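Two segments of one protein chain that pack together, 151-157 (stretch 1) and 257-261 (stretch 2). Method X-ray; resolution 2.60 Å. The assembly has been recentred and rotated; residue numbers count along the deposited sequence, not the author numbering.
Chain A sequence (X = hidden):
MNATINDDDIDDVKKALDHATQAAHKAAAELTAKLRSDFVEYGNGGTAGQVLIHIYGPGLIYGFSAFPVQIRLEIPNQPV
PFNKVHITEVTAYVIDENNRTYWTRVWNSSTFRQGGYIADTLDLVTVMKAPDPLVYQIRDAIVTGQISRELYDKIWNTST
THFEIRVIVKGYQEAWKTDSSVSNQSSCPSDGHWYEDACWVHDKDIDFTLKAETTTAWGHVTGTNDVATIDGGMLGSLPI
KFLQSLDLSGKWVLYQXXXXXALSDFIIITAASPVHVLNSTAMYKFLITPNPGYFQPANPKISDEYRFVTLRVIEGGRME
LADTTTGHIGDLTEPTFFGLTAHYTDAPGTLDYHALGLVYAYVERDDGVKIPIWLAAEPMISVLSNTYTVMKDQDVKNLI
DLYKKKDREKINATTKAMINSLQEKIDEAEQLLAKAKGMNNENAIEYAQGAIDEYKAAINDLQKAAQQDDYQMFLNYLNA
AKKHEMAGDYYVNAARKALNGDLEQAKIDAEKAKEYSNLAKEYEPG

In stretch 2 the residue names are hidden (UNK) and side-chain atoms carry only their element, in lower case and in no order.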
# COMPACT_ATOMS: atom_id res chain seq x y z
N LEU A 151 -17.94 -2.23 -4.70
CA LEU A 151 -17.08 -2.05 -3.54
C LEU A 151 -15.63 -1.92 -3.98
O LEU A 151 -14.87 -1.08 -3.50
CB LEU A 151 -17.21 -3.27 -2.61
CG LEU A 151 -16.23 -3.29 -1.45
CD1 LEU A 151 -16.46 -2.05 -0.60
CD2 LEU A 151 -16.40 -4.54 -0.61
N TYR A 152 -15.26 -2.77 -4.92
CA TYR A 152 -13.89 -2.90 -5.34
C TYR A 152 -13.36 -1.58 -5.87
O TYR A 152 -12.28 -1.14 -5.49
CB TYR A 152 -13.77 -3.98 -6.40
CG TYR A 152 -12.40 -4.01 -7.00
CD1 TYR A 152 -11.42 -4.85 -6.48
CD2 TYR A 152 -12.07 -3.17 -8.06
CE1 TYR A 152 -10.15 -4.87 -7.02
CE2 TYR A 152 -10.80 -3.18 -8.60
CZ TYR A 152 -9.85 -4.02 -8.08
OH TYR A 152 -8.59 -4.02 -8.62
N ASP A 153 -14.12 -0.96 -6.76
CA ASP A 153 -13.75 0.33 -7.32
C ASP A 153 -13.74 1.34 -6.20
O ASP A 153 -12.88 2.21 -6.13
CB ASP A 153 -14.79 0.81 -8.34
CG ASP A 153 -14.91 -0.11 -9.55
OD1 ASP A 153 -13.88 -0.72 -9.93
OD2 ASP A 153 -16.02 -0.20 -10.12
N LYS A 154 -14.72 1.22 -5.33
CA LYS A 154 -14.90 2.18 -4.26
C LYS A 154 -13.65 2.24 -3.40
O LYS A 154 -13.24 3.31 -2.95
CB LYS A 154 -16.10 1.78 -3.42
CG LYS A 154 -16.63 2.90 -2.60
CD LYS A 154 -17.87 2.48 -1.83
CE LYS A 154 -18.39 3.64 -0.99
NZ LYS A 154 -19.52 3.16 -0.15
N ILE A 155 -13.04 1.08 -3.18
CA ILE A 155 -11.82 1.03 -2.37
C ILE A 155 -10.76 1.99 -2.88
O ILE A 155 -10.17 2.73 -2.10
CB ILE A 155 -11.25 -0.39 -2.32
CG1 ILE A 155 -12.19 -1.29 -1.52
CG2 ILE A 155 -9.88 -0.37 -1.71
CD1 ILE A 155 -11.93 -2.75 -1.67
N TRP A 156 -10.53 2.00 -4.19
CA TRP A 156 -9.45 2.78 -4.77
C TRP A 156 -9.85 4.21 -5.09
O TRP A 156 -9.00 5.01 -5.47
CB TRP A 156 -8.90 2.10 -6.02
CG TRP A 156 -8.71 0.65 -5.80
CD1 TRP A 156 -9.40 -0.37 -6.39
CD2 TRP A 156 -7.80 0.05 -4.88
NE1 TRP A 156 -8.96 -1.58 -5.89
CE2 TRP A 156 -7.98 -1.34 -4.97
CE3 TRP A 156 -6.85 0.56 -3.99
CZ2 TRP A 156 -7.24 -2.23 -4.20
CZ3 TRP A 156 -6.12 -0.33 -3.23
CH2 TRP A 156 -6.32 -1.70 -3.34
N ASN A 157 -11.14 4.53 -4.96
CA ASN A 157 -11.60 5.86 -5.37
C ASN A 157 -12.09 6.76 -4.23
O ASN A 157 -12.29 7.95 -4.42
CB ASN A 157 -12.65 5.74 -6.47
CG ASN A 157 -12.11 5.04 -7.71
OD1 ASN A 157 -12.73 4.11 -8.24
ND2 ASN A 157 -10.91 5.44 -8.15
N UNK A 257 2.43 -3.82 -4.54
CA UNK A 257 1.02 -3.86 -4.15
C UNK A 257 0.43 -2.47 -4.29
O UNK A 257 1.11 -1.48 -4.06
c UNK A 257 0.99 -5.77 -2.47
c UNK A 257 0.86 -4.28 -2.68
o UNK A 257 2.04 -6.26 -2.09
n UNK A 257 -0.09 -6.49 -2.70
N UNK A 258 -0.85 -2.39 -4.63
CA UNK A 258 -1.60 -1.16 -4.54
C UNK A 258 -2.29 -1.16 -3.17
O UNK A 258 -2.93 -2.14 -2.80
c UNK A 258 -4.79 -1.10 -7.37
n UNK A 258 -6.23 -1.14 -7.88
c UNK A 258 -4.42 0.26 -6.74
c UNK A 258 -2.63 -1.12 -5.65
c UNK A 258 -3.02 0.27 -6.12
N UNK A 259 -2.15 -0.08 -2.41
CA UNK A 259 -2.68 -0.05 -1.04
C UNK A 259 -3.79 0.97 -0.86
O UNK A 259 -3.76 2.02 -1.49
c UNK A 259 1.68 -2.42 0.31
c UNK A 259 0.77 -0.40 -0.59
c UNK A 259 0.49 -2.68 0.96
c UNK A 259 -0.55 -1.79 0.84
c UNK A 259 -1.58 0.33 -0.05
o UNK A 259 2.74 -3.30 0.41
c UNK A 259 -0.44 -0.64 0.06
c UNK A 259 1.83 -1.29 -0.48
N UNK A 260 -4.74 0.66 0.02
CA UNK A 260 -5.70 1.64 0.51
C UNK A 260 -5.97 1.36 1.99
O UNK A 260 -5.91 0.20 2.41
c UNK A 260 -7.00 1.58 -0.28
N UNK A 261 -6.26 2.39 2.78
CA UNK A 261 -6.54 2.17 4.19
C UNK A 261 -5.46 2.63 5.17
O UNK A 261 -4.84 3.66 4.96

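Position 257 carries four side-chain atoms: two carbons in line, the second bonded to one oxygen and one nitrogen. CB is 7.7 Å from the nearest atom of stretch 1, Trp 156 CH2, so the helix plays no part in the assignment. A carbon holding both O and N is a carboxamide, and with a single carbon between it and CA the residue is Asn 257; both polar ends are hydrogen-bonded elsewhere in the structure.

Position 258 has four carbons in an unbranched row ending in nitrogen, and its CA-to-CB bond points toward the helix. The terminal nitrogen lies 3.4 Å from Trp 156 CE2. Four carbons and a terminal amine define lysine, Lys 258. Its chi3 is off-well at -28°, and the end of the chain lies over one face of the indole. Lys 258 NZ sits 3.3 Å from the centroid of the five-membered ring of Trp 156, 8° off the normal, which meets the geometry of a cation-pi contact. Lys 258 CD lies 3.9 Å from the centroid of the Trp 156 six-membered ring, 19° off the normal, adding a CH-pi contact.

Position 259 shows one carbon leading to a six-carbon ring that bears an oxygen opposite the point of attachment. CA-to-CB points away from the helix, and the nearest approach of the side chain is CB to Trp 156 CZ3, 5.6 Å. What meets stretch 1 is backbone, with C of position 259 3.6 Å from Trp 156 CZ3, at the edge of the indole and near its plane. The ring with its oxygen is a phenol, hence Tyr 259.

Position 260 has a single side-chain carbon, directed toward the helix. CB of position 260 lies 3.6 Å from Trp 156 CZ3 and 3.8 Å from Ile 155 CG2. One carbon means alanine, Ala 260.

Position 261 has no side-chain atoms, and an ideal CB would meet nothing of stretch 1 within 5.5 Å. It is Gly 261: its phi/psi of 108/-142 would jam a CB against the preceding carbonyl oxygen, so the backbone alone calls for glycine.

The helix and strand axes cross at 84°, burying 249 Å² in total. Trp 156 supplies the largest share, 91 Å²: its CA-to-CB bond runs sideways, but the ring end comes nearer the strand. No hydrogen bond joins the stretches; Trp 156 NE1 and Lys 258 NZ, 3.4 Å apart, are both donors. The contact therefore rests on cation-pi and CH-pi packing, extended by the apolar contacts of Ala 260 with Trp 156 and Ile 155.

Stretch 2 (257-261) NKYAG
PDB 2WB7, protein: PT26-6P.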